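Local coordinates for LP04448p (Drosophila melanogaster, PDB 2QK2), which probably binds tubulin through this TOG domain, as a member of the XMAP215/Dis1 family that tracks growing microtubule plus ends, at residues S195-L200 and K228-K233; K183-P188 and P221-K226. All coordinates share one frame; numbering follows the deposited sequence.

Overall arrangement
Going from the N terminus, the chain first passes residues 183-188, at the end of helix 171-185. It turns into helix 190-207, which carries 195-200. After a short helix at 209-212 it reaches the last helix, 221-233. Residues 221-226 of that helix return to 183-188 in contact 2, closing a loop of 32 residues. Residues 228-233 return to 195-200 in contact 1, closing one of 27. The two loops cross, because their segments alternate along the chain. The centres of the two contacts lie about 10 Å apart. Together the contacts lay the last helix against the two preceding long helices, at the C-terminal end of this HEAT-repeat array.

Contact 1 of 2, residues S195-L200 and K228-K233; sequences SSAEAL and KECQEK
C230 of helix 221-233 presses on helix 190-207 at A197 and E198. The backbones come very close here: C230 CA is 5.1 Å from E198 CA. The thiol lies against main chain more than against side chains. C230 SG is 3.6 Å from E198 CA and 3.7 Å from E198 N. With chi1 at -66°, SG stands beside its own backbone N and is directed at the neighbouring helix. The methylene touches a backbone oxygen: C230 CB is 3.8 Å from A197 O. Side-chain contacts are looser. E198 CB is 4.0 Å from C230 SG, and A197 CB is 4.4 Å from the same sulfur. With E198 CG anti to the backbone N (chi1 -167°), the extended chain leads the carboxylate away from the sulfur, and CB does the touching.

The next shell sets both helices in place. A197 also packs on K226 and I227 of the last helix and on L185 of helix 171-185. S196 OG bonds to T184 OG1 and S195 OG to S151 OG, tying helix 190-207 to helices 171-185 and 147-161. Each hydroxyl also bonds to a backbone O one turn earlier, that of V192 and T191 respectively. On the same stretch of the last helix, K228 NZ donates to Q231 OE1 over 2.6 Å. That donor is tilted 15° from the carbonyl plane. K228 NZ also forms a salt bridge with D209, and K205 NZ bonds to Q231 O.

No hydrogen bond joins 195-200 to 228-233 directly. The contact is van der Waals, and the close approach of the backbones is consistent with the small side chains of C230 and A197.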
loop_
_atom_site.group_PDB
_atom_site.type_symbol
_atom_site.label_atom_id
_atom_site.label_comp_id
_atom_site.label_asym_id
_atom_site.label_seq_id
_atom_site.Cartn_x
_atom_site.Cartn_y
_atom_site.Cartn_z
ATOM N N SER A 195 -6.862 -9.683 11.012
ATOM C CA SER A 195 -6.318 -8.494 10.362
ATOM C C SER A 195 -7.026 -7.245 10.879
ATOM O O SER A 195 -6.391 -6.223 11.141
ATOM C CB SER A 195 -6.474 -8.611 8.844
ATOM O OG SER A 195 -5.705 -9.697 8.348
ATOM N N SER A 196 -8.342 -7.331 11.044
ATOM C CA SER A 196 -9.104 -6.196 11.547
ATOM C C SER A 196 -8.691 -5.869 12.980
ATOM O O SER A 196 -8.609 -4.699 13.361
ATOM C CB SER A 196 -10.603 -6.498 11.503
ATOM O OG SER A 196 -11.018 -6.766 10.176
ATOM N N ALA A 197 -8.438 -6.906 13.776
ATOM C CA ALA A 197 -8.024 -6.709 15.162
ATOM C C ALA A 197 -6.665 -6.014 15.195
ATOM O O ALA A 197 -6.425 -5.141 16.033
ATOM C CB ALA A 197 -7.936 -8.059 15.890
ATOM N N GLU A 198 -5.775 -6.407 14.287
ATOM C CA GLU A 198 -4.442 -5.807 14.232
ATOM C C GLU A 198 -4.522 -4.323 13.891
ATOM O O GLU A 198 -3.813 -3.502 14.476
ATOM C CB GLU A 198 -3.566 -6.527 13.205
ATOM C CG GLU A 198 -2.092 -6.158 13.322
ATOM C CD GLU A 198 -1.196 -7.019 12.453
ATOM O OE1 GLU A 198 -1.560 -8.180 12.177
ATOM O OE2 GLU A 198 -0.114 -6.541 12.060
ATOM N N ALA A 199 -5.402 -3.980 12.956
ATOM C CA ALA A 199 -5.576 -2.592 12.547
ATOM C C ALA A 199 -6.169 -1.775 13.693
ATOM O O ALA A 199 -5.732 -0.650 13.967
ATOM C CB ALA A 199 -6.491 -2.517 11.319
ATOM N N LEU A 200 -7.172 -2.344 14.354
ATOM C CA LEU A 200 -7.832 -1.675 15.471
ATOM C C LEU A 200 -6.860 -1.450 16.628
ATOM O O LEU A 200 -6.840 -0.379 17.235
ATOM C CB LEU A 200 -9.025 -2.508 15.953
ATOM C CG LEU A 200 -10.468 -2.134 15.583
ATOM C CD1 LEU A 200 -10.526 -0.900 14.698
ATOM C CD2 LEU A 200 -11.123 -3.324 14.923
ATOM N N LYS A 228 -6.484 -5.842 22.015
ATOM C CA LYS A 228 -5.496 -5.403 23.002
ATOM C C LYS A 228 -4.157 -6.107 22.822
ATOM O O LYS A 228 -3.108 -5.507 23.039
ATOM C CB LYS A 228 -6.020 -5.604 24.429
ATOM C CG LYS A 228 -6.525 -4.309 25.072
ATOM C CD LYS A 228 -7.507 -3.568 24.157
ATOM C CE LYS A 228 -8.019 -2.263 24.774
ATOM N NZ LYS A 228 -6.944 -1.271 25.080
ATOM N N GLU A 229 -4.182 -7.376 22.429
ATOM C CA GLU A 229 -2.936 -8.096 22.200
ATOM C C GLU A 229 -2.176 -7.367 21.097
ATOM O O GLU A 229 -0.996 -7.033 21.243
ATOM C CB GLU A 229 -3.207 -9.524 21.744
ATOM C CG GLU A 229 -3.418 -10.511 22.861
ATOM C CD GLU A 229 -3.503 -11.933 22.348
ATOM O OE1 GLU A 229 -4.536 -12.292 21.738
ATOM O OE2 GLU A 229 -2.526 -12.685 22.546
ATOM N N CYS A 230 -2.866 -7.122 19.987
ATOM C CA CYS A 230 -2.268 -6.427 18.858
ATOM C C CYS A 230 -1.816 -5.035 19.284
ATOM O O CYS A 230 -0.741 -4.580 18.894
ATOM C CB CYS A 230 -3.273 -6.329 17.712
ATOM S SG CYS A 230 -3.714 -7.930 16.995
ATOM N N GLN A 231 -2.630 -4.363 20.091
ATOM C CA GLN A 231 -2.281 -3.027 20.557
ATOM C C GLN A 231 -0.914 -3.053 21.234
ATOM O O GLN A 231 -0.077 -2.178 20.999
ATOM C CB GLN A 231 -3.321 -2.521 21.554
ATOM C CG GLN A 231 -3.108 -1.081 21.996
ATOM C CD GLN A 231 -4.046 -0.666 23.123
ATOM O OE1 GLN A 231 -5.207 -1.072 23.166
ATOM N NE2 GLN A 231 -3.547 0.161 24.032
ATOM N N GLU A 232 -0.697 -4.064 22.068
ATOM C CA GLU A 232 0.559 -4.202 22.799
ATOM C C GLU A 232 1.763 -4.339 21.888
ATOM O O GLU A 232 2.802 -3.732 22.133
ATOM C CB GLU A 232 0.524 -5.422 23.725
ATOM C CG GLU A 232 -0.436 -5.319 24.889
ATOM C CD GLU A 232 0.022 -6.151 26.077
ATOM O OE1 GLU A 232 0.429 -7.317 25.869
ATOM O OE2 GLU A 232 -0.029 -5.637 27.217
ATOM N N LYS A 233 1.615 -5.146 20.842
ATOM C CA LYS A 233 2.695 -5.396 19.898
ATOM C C LYS A 233 2.901 -4.313 18.843
ATOM O O LYS A 233 3.966 -4.232 18.236
ATOM C CB LYS A 233 2.466 -6.744 19.221
ATOM C CG LYS A 233 2.321 -7.877 20.219
ATOM C CD LYS A 233 2.170 -9.218 19.532
ATOM C CE LYS A 233 2.077 -10.341 20.551
ATOM N NZ LYS A 233 2.000 -11.674 19.894
#

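Contact 2 of 2, residues K183-P188 and P221-K226; sequences KTLNEP and PLKMAK
This is a lysine-methylene contact: the aliphatic part of K223 lies against L185 and N186, where the end of helix 171-185 meets the first turns of helix 221-233. The backbones stay well apart, with L185 CA 7.8 Å from K223 CA, so side chains fill the gap.

L185 gives the apolar part. Its CG is anti to the backbone N (chi1 174°), and the side chain runs past K223 in the opposite direction. L185 CG is 3.9 Å from K223 CD. One methyl reaches back to the start of the lysine chain, with L185 CD2 4.1 Å from K223 CB. N186 gives the polar part. It is the first residue to leave the helical conformation, and its side chain crosses K223 at about a right angle. N186 OD1 comes within 3.0 Å of K223 CE and 3.2 Å of K223 CD. These are short carbon-oxygen approaches. A second oxygen comes from the main chain: L185 O is 3.5 Å from K223 CE.

The lysine charge pairs just before its own helix. K223 is extended as far as CE, then bends (chi4 52°). K223 NZ stays 4.2 Å from N186 OD1 and makes a salt bridge with D220. The two oxygens of 183-188 thus face methylenes near an ammonium group. Such methylenes are somewhat polarised, which probably eases the close approach of the oxygens.

Helix 190-207 lies next to both partners: L185 and K226 each pack on R193. V219, in the loop before helix 221-233, touches L185 and M224 (selenomethionine). The contact therefore joins the end of helix 171-185 to the start of the final helix, with helix 190-207 contacting both.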
loop_
_atom_site.group_PDB
_atom_site.type_symbol
_atom_site.label_atom_id
_atom_site.label_comp_id
_atom_site.label_asym_id
_atom_site.label_seq_id
_atom_site.Cartn_x
_atom_site.Cartn_y
_atom_site.Cartn_z
ATOM N N LYS A 183 -16.752 -3.785 11.548
ATOM C CA LYS A 183 -17.615 -4.566 10.677
ATOM C C LYS A 183 -16.866 -5.804 10.170
ATOM O O LYS A 183 -17.379 -6.917 10.237
ATOM C CB LYS A 183 -18.074 -3.698 9.509
ATOM C CG LYS A 183 -19.336 -4.178 8.817
ATOM C CD LYS A 183 -19.876 -3.081 7.918
ATOM C CE LYS A 183 -20.144 -1.813 8.728
ATOM N NZ LYS A 183 -20.348 -0.610 7.870
ATOM N N THR A 184 -15.649 -5.622 9.671
ATOM C CA THR A 184 -14.891 -6.765 9.180
ATOM C C THR A 184 -14.398 -7.616 10.352
ATOM O O THR A 184 -14.141 -8.812 10.200
ATOM C CB THR A 184 -13.690 -6.327 8.285
ATOM O OG1 THR A 184 -12.877 -5.374 8.980
ATOM C CG2 THR A 184 -14.199 -5.706 6.989
ATOM N N LEU A 185 -14.276 -6.998 11.524
ATOM C CA LEU A 185 -13.837 -7.721 12.715
ATOM C C LEU A 185 -14.875 -8.785 13.063
ATOM O O LEU A 185 -14.541 -9.861 13.563
ATOM C CB LEU A 185 -13.686 -6.763 13.901
ATOM C CG LEU A 185 -13.374 -7.387 15.266
ATOM C CD1 LEU A 185 -11.962 -7.971 15.271
ATOM C CD2 LEU A 185 -13.516 -6.325 16.350
ATOM N N ASN A 186 -16.137 -8.474 12.790
ATOM C CA ASN A 186 -17.226 -9.393 13.078
ATOM C C ASN A 186 -17.540 -10.319 11.909
ATOM O O ASN A 186 -18.542 -11.028 11.925
ATOM C CB ASN A 186 -18.480 -8.616 13.486
ATOM C CG ASN A 186 -18.271 -7.803 14.752
ATOM O OD1 ASN A 186 -17.646 -8.267 15.705
ATOM N ND2 ASN A 186 -18.803 -6.591 14.772
ATOM N N GLU A 187 -16.682 -10.310 10.893
ATOM C CA GLU A 187 -16.865 -11.174 9.732
ATOM C C GLU A 187 -16.590 -12.605 10.194
ATOM O O GLU A 187 -15.858 -12.824 11.161
ATOM C CB GLU A 187 -15.871 -10.800 8.627
ATOM C CG GLU A 187 -16.487 -10.656 7.241
ATOM C CD GLU A 187 -17.336 -9.404 7.114
ATOM O OE1 GLU A 187 -18.262 -9.224 7.932
ATOM O OE2 GLU A 187 -17.076 -8.597 6.197
ATOM N N PRO A 188 -17.166 -13.600 9.507
ATOM C CA PRO A 188 -16.951 -15.000 9.888
ATOM C C PRO A 188 -15.542 -15.501 9.592
ATOM O O PRO A 188 -15.063 -16.434 10.233
ATOM C CB PRO A 188 -17.996 -15.749 9.067
ATOM C CG PRO A 188 -19.061 -14.711 8.826
ATOM C CD PRO A 188 -18.244 -13.494 8.511
ATOM N N PRO A 221 -16.075 -9.135 24.397
ATOM C CA PRO A 221 -14.865 -9.421 25.179
ATOM C C PRO A 221 -13.745 -10.208 24.501
ATOM O O PRO A 221 -12.572 -9.874 24.672
ATOM C CB PRO A 221 -15.417 -10.131 26.414
ATOM C CG PRO A 221 -16.737 -9.446 26.611
ATOM C CD PRO A 221 -17.284 -9.422 25.196
ATOM N N LEU A 222 -14.090 -11.255 23.758
ATOM C CA LEU A 222 -13.070 -12.054 23.075
ATOM C C LEU A 222 -12.331 -11.217 22.038
ATOM O O LEU A 222 -11.103 -11.235 21.966
ATOM C CB LEU A 222 -13.694 -13.256 22.364
ATOM C CG LEU A 222 -13.921 -14.546 23.147
ATOM C CD1 LEU A 222 -14.700 -15.524 22.282
ATOM C CD2 LEU A 222 -12.579 -15.140 23.557
ATOM N N LYS A 223 -13.095 -10.494 21.228
ATOM C CA LYS A 223 -12.514 -9.650 20.194
ATOM C C LYS A 223 -11.674 -8.530 20.809
ATOM O O LYS A 223 -10.587 -8.229 20.316
ATOM C CB LYS A 223 -13.626 -9.084 19.313
ATOM C CG LYS A 223 -14.307 -10.144 18.459
ATOM C CD LYS A 223 -15.496 -9.565 17.710
ATOM C CE LYS A 223 -16.037 -10.550 16.687
ATOM N NZ LYS A 223 -16.302 -11.864 17.299
HETATM N N MSE A 224 -12.165 -7.920 21.887
HETATM C CA MSE A 224 -11.417 -6.859 22.555
HETATM C C MSE A 224 -10.052 -7.377 22.997
HETATM O O MSE A 224 -9.068 -6.643 22.973
HETATM C CB MSE A 224 -12.175 -6.335 23.779
HETATM C CG MSE A 224 -13.144 -5.201 23.489
HETATM SE SE MSE A 224 -12.300 -3.644 22.645
HETATM C CE MSE A 224 -10.738 -3.510 23.708
ATOM N N ALA A 225 -10.001 -8.641 23.410
ATOM C CA ALA A 225 -8.748 -9.246 23.852
ATOM C C ALA A 225 -7.759 -9.332 22.689
ATOM O O ALA A 225 -6.567 -9.050 22.856
ATOM C CB ALA A 225 -9.008 -10.635 24.424
ATOM N N LYS A 226 -8.251 -9.737 21.519
ATOM C CA LYS A 226 -7.402 -9.837 20.331
ATOM C C LYS A 226 -6.851 -8.456 20.008
ATOM O O LYS A 226 -5.662 -8.292 19.740
ATOM C CB LYS A 226 -8.198 -10.328 19.124
ATOM C CG LYS A 226 -8.752 -11.719 19.251
ATOM C CD LYS A 226 -9.324 -12.191 17.917
ATOM C CE LYS A 226 -10.000 -13.549 18.050
ATOM N NZ LYS A 226 -11.257 -13.475 18.852
#